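Local coordinates for glycoside hydrolase family protein (Novosphingobium sp. PP1Y, PDB 6Q2F) that probably hydrolyses terminal alpha-L-rhamnose from its substrates and carries a bound sodium ion, at residues G84-F89 against L126-A131; W155-L160 against R439-G444. All blocks are in the same frame, centred on the assembly; numbering follows the deposited sequence.

Interaction 1 (84-89 with 126-131) and interaction 2 (155-160 with 439-444) lie in different sheets of the same chain. Their centres are 51 Å apart and their nearest atoms about 30 Å apart, so they do not touch. Interaction 1 is a buried parallel pair in the central barrel-like sheet. The side chain of F89 there is about 8 Å from the sodium ion held by D503, S504, E583, E586 and E644. Interaction 2 is a partly buried antiparallel pair in a peripheral four-stranded sheet, about 40 Å from the chain centre. Strand 127-131 is followed directly by strand 151-160, so the chain passes from one sheet to the other.

Interaction 1 (G84-F89 against L126-A131); sequences GGLQNF and LELAIA
Strands 85-89 and 127-131 run parallel, with their short axes 25° apart. Four backbone hydrogen bonds join them. E127 N lies 3.1 Å from G84 O, in the carbonyl plane on a lone pair. L86 N then gives to E127 O, and A129 N to L86 O. N88 N reaches A129 O at 2.8 Å, from above the carbonyl plane. Beyond it the strands part, and water 2 bridges N88 O and A131 N. On one face, L86 holds CG in the crowded position between its N and carbonyl carbon (chi1 70°). This brings CD2 across to L128 CD1 at 4.0 Å, and the two leucines cross obliquely. CD2 also touches L126 CB. L128 has CG anti to its N, so CD1 also reaches L86 O. Helices cover this face: L75 and M78 of helix 68-81 pack on L86, and F114 and A121 of helix 108-124 on L128. The other face carries Q87, A129 and E127. Q87 CG is anti to the carbonyl carbon, and the extended side chain runs over A129, with CG 3.7 Å from A129 CB. Its OE1 bonds to W58 NE1, while NE2 gives to water 1. The same water binds E127 OE2 at 2.8 Å, and that oxygen also meets R56 and Y581. These neighbours would favour a charged E127 carboxylate. At the far end, F89 has CG anti to its carbonyl carbon, beside its N, and this lets CE1 lie 3.6 Å from A131 CB, in an oblique approach. The ring also stacks on H60 and meets W58 edge-to-face. Strand 85-91, helix 108-124 and strand 127-131 form a beta-alpha-beta unit with its helix packed on the sheet, as in a TIM-like (beta/alpha) barrel.

Interaction 2 (W155-L160 against R439-G444); sequences WSETTL and RVLRLG
An antiparallel strand pair at the margin of a four-stranded sheet makes this contact. Strand 151-160 is outermost within the chain, and strand 436-447 lies between it and strand 206-217. S156 and R442 form a hydrogen-bonded pair, with R442 N to S156 O at 2.9 Å and nearly straight (170°). T158 and V440 form the next one, with V440 N to T158 O at 2.8 Å. The return bonds, S156 N to R442 O and T158 N to V440 O, are more bent. The face bearing E157 and R439 carries the salt bridge. R439 starts with CG anti to its N and bends at chi2, which carries its guanidinium to the E157 carboxylate, edge first. NH2 points straight at E157 OE2, 3.1 Å away, and the oxygen lies in the guanidinium plane. The approach is from above the carboxylate plane, and the two planes are 48° apart. The second link, NE to OE1, is weak. Farther along this face, L441 lies alongside both W155 and E157, pointing the same way; its CD1 is 3.8 Å from W155 CB and also touches E157 CG and the backbone S156 O. L443 CD2 meets W155 CB at 3.7 Å. The indole turns off from the pair, its CG in the crowded position (chi1 56°), and the W155 side chain touches T536. On the opposite face, water 3 gives to V440 O and S156 OG and bonds to T158 OG1. S156 OG also bonds to A171 O. R442 is fully extended, so its guanidinium leaves the pair and forms a salt bridge with E208 of strand 206-217. The L160 and V440 side chains cross obliquely, CD1 of L160 being 4.0 Å from CG2 of V440. Alternating hydrogen-bonded and non-hydrogen-bonded pairs are the mark of antiparallel strands; here they join outer strand 151-160 to its neighbour 436-447.

Interaction 1 (G84-F89 against L126-A131)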
loop_
_atom_site.group_PDB
_atom_site.type_symbol
_atom_site.label_atom_id
_atom_site.label_comp_id
_atom_site.label_asym_id
_atom_site.label_seq_id
_atom_site.Cartn_x
_atom_site.Cartn_y
_atom_site.Cartn_z
ATOM N N GLY A 84 21.829 5.126 2.731
ATOM C CA GLY A 84 21.721 5.975 3.902
ATOM C C GLY A 84 21.207 5.273 5.148
ATOM O O GLY A 84 21.260 5.823 6.249
ATOM N N GLY A 85 20.685 4.070 5.002
ATOM C CA GLY A 85 20.139 3.401 6.170
ATOM C C GLY A 85 19.562 2.061 5.790
ATOM O O GLY A 85 19.550 1.671 4.616
ATOM N N LEU A 86 19.087 1.355 6.805
ATOM C CA LEU A 86 18.679 -0.024 6.609
ATOM C C LEU A 86 17.645 -0.380 7.660
ATOM O O LEU A 86 17.657 0.156 8.765
ATOM C CB LEU A 86 19.881 -0.979 6.676
ATOM C CG LEU A 86 20.579 -1.224 8.019
ATOM C CD1 LEU A 86 21.697 -2.244 7.770
ATOM C CD2 LEU A 86 21.188 0.049 8.639
ATOM N N GLN A 87 16.743 -1.278 7.298
ATOM C CA GLN A 87 15.615 -1.625 8.156
ATOM C C GLN A 87 15.630 -3.134 8.329
ATOM O O GLN A 87 15.380 -3.878 7.376
ATOM C CB GLN A 87 14.308 -1.101 7.555
ATOM C CG GLN A 87 14.442 0.390 7.110
ATOM C CD GLN A 87 13.109 1.128 6.937
ATOM O OE1 GLN A 87 12.106 0.552 6.553
ATOM N NE2 GLN A 87 13.120 2.417 7.199
ATOM N N ASN A 88 15.970 -3.576 9.528
ATOM C CA ASN A 88 16.202 -4.985 9.797
ATOM C C ASN A 88 14.899 -5.742 10.024
ATOM O O ASN A 88 13.959 -5.218 10.616
ATOM C CB ASN A 88 17.108 -5.137 11.022
ATOM C CG ASN A 88 17.392 -6.591 11.356
ATOM O OD1 ASN A 88 17.150 -7.046 12.474
ATOM N ND2 ASN A 88 17.864 -7.340 10.371
ATOM N N PHE A 89 14.869 -6.997 9.572
ATOM C CA PHE A 89 13.817 -7.953 9.904
ATOM C C PHE A 89 14.465 -9.275 10.251
ATOM O O PHE A 89 15.360 -9.741 9.527
ATOM C CB PHE A 89 12.851 -8.192 8.740
ATOM C CG PHE A 89 12.211 -6.951 8.211
ATOM C CD1 PHE A 89 11.065 -6.460 8.795
ATOM C CD2 PHE A 89 12.759 -6.279 7.124
ATOM C CE1 PHE A 89 10.461 -5.312 8.299
ATOM C CE2 PHE A 89 12.164 -5.126 6.628
ATOM C CZ PHE A 89 11.016 -4.649 7.209
ATOM N N LEU A 126 24.677 5.099 9.495
ATOM C CA LEU A 126 23.525 4.532 8.802
ATOM C C LEU A 126 22.338 4.543 9.754
ATOM O O LEU A 126 22.457 4.098 10.896
ATOM C CB LEU A 126 23.815 3.095 8.331
ATOM C CG LEU A 126 24.961 2.998 7.334
ATOM C CD1 LEU A 126 25.445 1.560 7.120
ATOM C CD2 LEU A 126 24.520 3.627 6.025
ATOM N N GLU A 127 21.203 5.046 9.283
ATOM C CA GLU A 127 19.975 5.023 10.075
ATOM C C GLU A 127 19.436 3.599 10.147
ATOM O O GLU A 127 19.042 3.028 9.129
ATOM C CB GLU A 127 18.929 5.946 9.460
ATOM C CG GLU A 127 17.538 5.757 10.048
ATOM C CD GLU A 127 16.467 6.526 9.294
ATOM O OE1 GLU A 127 16.165 7.667 9.674
ATOM O OE2 GLU A 127 15.938 5.967 8.311
ATOM N N LEU A 128 19.378 3.031 11.349
ATOM C CA LEU A 128 18.913 1.658 11.524
ATOM C C LEU A 128 17.472 1.663 12.018
ATOM O O LEU A 128 17.147 2.357 12.986
ATOM C CB LEU A 128 19.813 0.900 12.500
ATOM C CG LEU A 128 19.321 -0.486 12.923
ATOM C CD1 LEU A 128 19.144 -1.396 11.709
ATOM C CD2 LEU A 128 20.292 -1.123 13.913
ATOM N N ALA A 129 16.616 0.896 11.349
ATOM C CA ALA A 129 15.237 0.703 11.767
ATOM C C ALA A 129 14.957 -0.770 12.044
ATOM O O ALA A 129 15.617 -1.669 11.513
ATOM C CB ALA A 129 14.254 1.208 10.694
ATOM N N ILE A 130 13.954 -1.003 12.886
ATOM C CA ILE A 130 13.425 -2.338 13.138
ATOM C C ILE A 130 11.935 -2.320 12.864
ATOM O O ILE A 130 11.291 -1.274 12.885
ATOM C CB ILE A 130 13.694 -2.811 14.578
ATOM C CG1 ILE A 130 13.048 -1.827 15.577
ATOM C CG2 ILE A 130 15.177 -2.924 14.797
ATOM C CD1 ILE A 130 13.124 -2.315 17.040
ATOM N N ALA A 131 11.389 -3.503 12.600
ATOM C CA ALA A 131 9.949 -3.632 12.474
ATOM C C ALA A 131 9.304 -3.574 13.859
ATOM O O ALA A 131 9.966 -3.746 14.886
ATOM C CB ALA A 131 9.583 -4.945 11.788
HETATM O O HOH W 1 16.068 3.188 8.198
HETATM O O HOH W 2 12.842 -5.973 12.894
#

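Interaction 2 (W155-L160 against R439-G444)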
loop_
_atom_site.group_PDB
_atom_site.type_symbol
_atom_site.label_atom_id
_atom_site.label_comp_id
_atom_site.label_asym_id
_atom_site.label_seq_id
_atom_site.Cartn_x
_atom_site.Cartn_y
_atom_site.Cartn_z
ATOM N N TRP A 155 -22.325 -13.846 20.216
ATOM C CA TRP A 155 -23.583 -13.701 20.936
ATOM C C TRP A 155 -24.309 -15.027 21.023
ATOM O O TRP A 155 -24.128 -15.907 20.178
ATOM C CB TRP A 155 -24.504 -12.667 20.270
ATOM C CG TRP A 155 -24.780 -12.983 18.842
ATOM C CD1 TRP A 155 -25.819 -13.710 18.350
ATOM C CD2 TRP A 155 -23.992 -12.586 17.715
ATOM N NE1 TRP A 155 -25.724 -13.798 16.979
ATOM C CE2 TRP A 155 -24.610 -13.112 16.566
ATOM C CE3 TRP A 155 -22.826 -11.840 17.570
ATOM C CZ2 TRP A 155 -24.102 -12.910 15.275
ATOM C CZ3 TRP A 155 -22.308 -11.642 16.279
ATOM C CH2 TRP A 155 -22.952 -12.185 15.154
ATOM N N SER A 156 -25.138 -15.142 22.062
ATOM C CA SER A 156 -26.190 -16.138 22.150
ATOM C C SER A 156 -27.525 -15.413 22.223
ATOM O O SER A 156 -27.593 -14.241 22.604
ATOM C CB SER A 156 -26.028 -17.044 23.373
ATOM O OG SER A 156 -26.419 -16.346 24.542
ATOM N N GLU A 157 -28.571 -16.116 21.828
ATOM C CA GLU A 157 -29.918 -15.605 21.787
ATOM C C GLU A 157 -30.934 -16.448 22.510
ATOM O O GLU A 157 -30.895 -17.640 22.477
ATOM C CB GLU A 157 -30.373 -15.607 20.380
ATOM C CG GLU A 157 -30.104 -14.368 19.614
ATOM C CD GLU A 157 -30.956 -14.322 18.385
ATOM O OE1 GLU A 157 -32.069 -14.909 18.412
ATOM O OE2 GLU A 157 -30.513 -13.709 17.399
ATOM N N THR A 158 -31.878 -15.802 23.143
ATOM C CA THR A 158 -32.907 -16.531 23.869
ATOM C C THR A 158 -34.234 -15.807 23.689
ATOM O O THR A 158 -34.273 -14.613 23.387
ATOM C CB THR A 158 -32.539 -16.666 25.362
ATOM O OG1 THR A 158 -31.203 -17.174 25.474
ATOM C CG2 THR A 158 -33.467 -17.634 26.068
ATOM N N THR A 159 -35.325 -16.547 23.843
ATOM C CA THR A 159 -36.665 -15.987 23.780
ATOM C C THR A 159 -37.351 -16.124 25.133
ATOM O O THR A 159 -37.111 -17.085 25.871
ATOM C CB THR A 159 -37.503 -16.669 22.702
ATOM O OG1 THR A 159 -37.482 -18.082 22.913
ATOM C CG2 THR A 159 -36.940 -16.362 21.317
ATOM N N LEU A 160 -38.206 -15.146 25.452
ATOM C CA LEU A 160 -38.984 -15.126 26.686
ATOM C C LEU A 160 -40.404 -14.665 26.391
ATOM O O LEU A 160 -40.667 -14.016 25.375
ATOM C CB LEU A 160 -38.377 -14.192 27.736
ATOM C CG LEU A 160 -37.121 -14.661 28.445
ATOM C CD1 LEU A 160 -36.733 -13.626 29.491
ATOM C CD2 LEU A 160 -37.378 -16.026 29.074
ATOM N N ARG A 439 -36.906 -11.056 23.250
ATOM C CA ARG A 439 -35.706 -11.626 22.737
ATOM C C ARG A 439 -34.610 -11.088 23.605
ATOM O O ARG A 439 -34.506 -9.923 23.801
ATOM C CB ARG A 439 -35.494 -11.203 21.324
ATOM C CG ARG A 439 -34.530 -12.057 20.569
ATOM C CD ARG A 439 -34.999 -12.044 19.158
ATOM N NE ARG A 439 -33.943 -12.290 18.231
ATOM C CZ ARG A 439 -34.034 -12.019 16.942
ATOM N NH1 ARG A 439 -35.139 -11.493 16.441
ATOM N NH2 ARG A 439 -33.016 -12.293 16.147
ATOM N N VAL A 440 -33.796 -11.982 24.116
ATOM C CA VAL A 440 -32.709 -11.601 24.960
ATOM C C VAL A 440 -31.421 -11.954 24.260
ATOM O O VAL A 440 -31.187 -13.072 23.901
ATOM C CB VAL A 440 -32.779 -12.297 26.303
ATOM C CG1 VAL A 440 -31.701 -11.792 27.221
ATOM C CG2 VAL A 440 -34.136 -12.086 26.908
ATOM N N LEU A 441 -30.596 -10.946 24.105
ATOM C CA LEU A 441 -29.342 -11.066 23.436
ATOM C C LEU A 441 -28.197 -10.944 24.400
ATOM O O LEU A 441 -28.066 -9.964 25.081
ATOM C CB LEU A 441 -29.282 -9.949 22.421
ATOM C CG LEU A 441 -28.255 -9.917 21.336
ATOM C CD1 LEU A 441 -28.021 -11.303 20.837
ATOM C CD2 LEU A 441 -28.777 -9.072 20.217
ATOM N N ARG A 442 -27.370 -11.965 24.438
ATOM C CA ARG A 442 -26.226 -11.930 25.283
ATOM C C ARG A 442 -25.038 -11.727 24.367
ATOM O O ARG A 442 -24.685 -12.578 23.594
ATOM C CB ARG A 442 -26.071 -13.184 26.115
ATOM C CG ARG A 442 -24.863 -13.124 27.011
ATOM C CD ARG A 442 -24.803 -14.279 27.973
ATOM N NE ARG A 442 -23.580 -14.299 28.731
ATOM C CZ ARG A 442 -23.226 -15.280 29.532
ATOM N NH1 ARG A 442 -24.005 -16.323 29.676
ATOM N NH2 ARG A 442 -22.090 -15.222 30.181
ATOM N N LEU A 443 -24.433 -10.567 24.491
ATOM C CA LEU A 443 -23.276 -10.209 23.696
ATOM C C LEU A 443 -22.011 -10.506 24.483
ATOM O O LEU A 443 -21.939 -10.235 25.685
ATOM C CB LEU A 443 -23.325 -8.731 23.313
ATOM C CG LEU A 443 -24.592 -8.310 22.584
ATOM C CD1 LEU A 443 -24.546 -6.811 22.318
ATOM C CD2 LEU A 443 -24.718 -9.088 21.287
ATOM N N GLY A 444 -21.020 -11.058 23.800
ATOM C CA GLY A 444 -19.707 -11.224 24.386
ATOM C C GLY A 444 -18.665 -10.977 23.328
ATOM O O GLY A 444 -18.995 -10.541 22.218
HETATM O O HOH W 3 -29.258 -14.910 25.224
#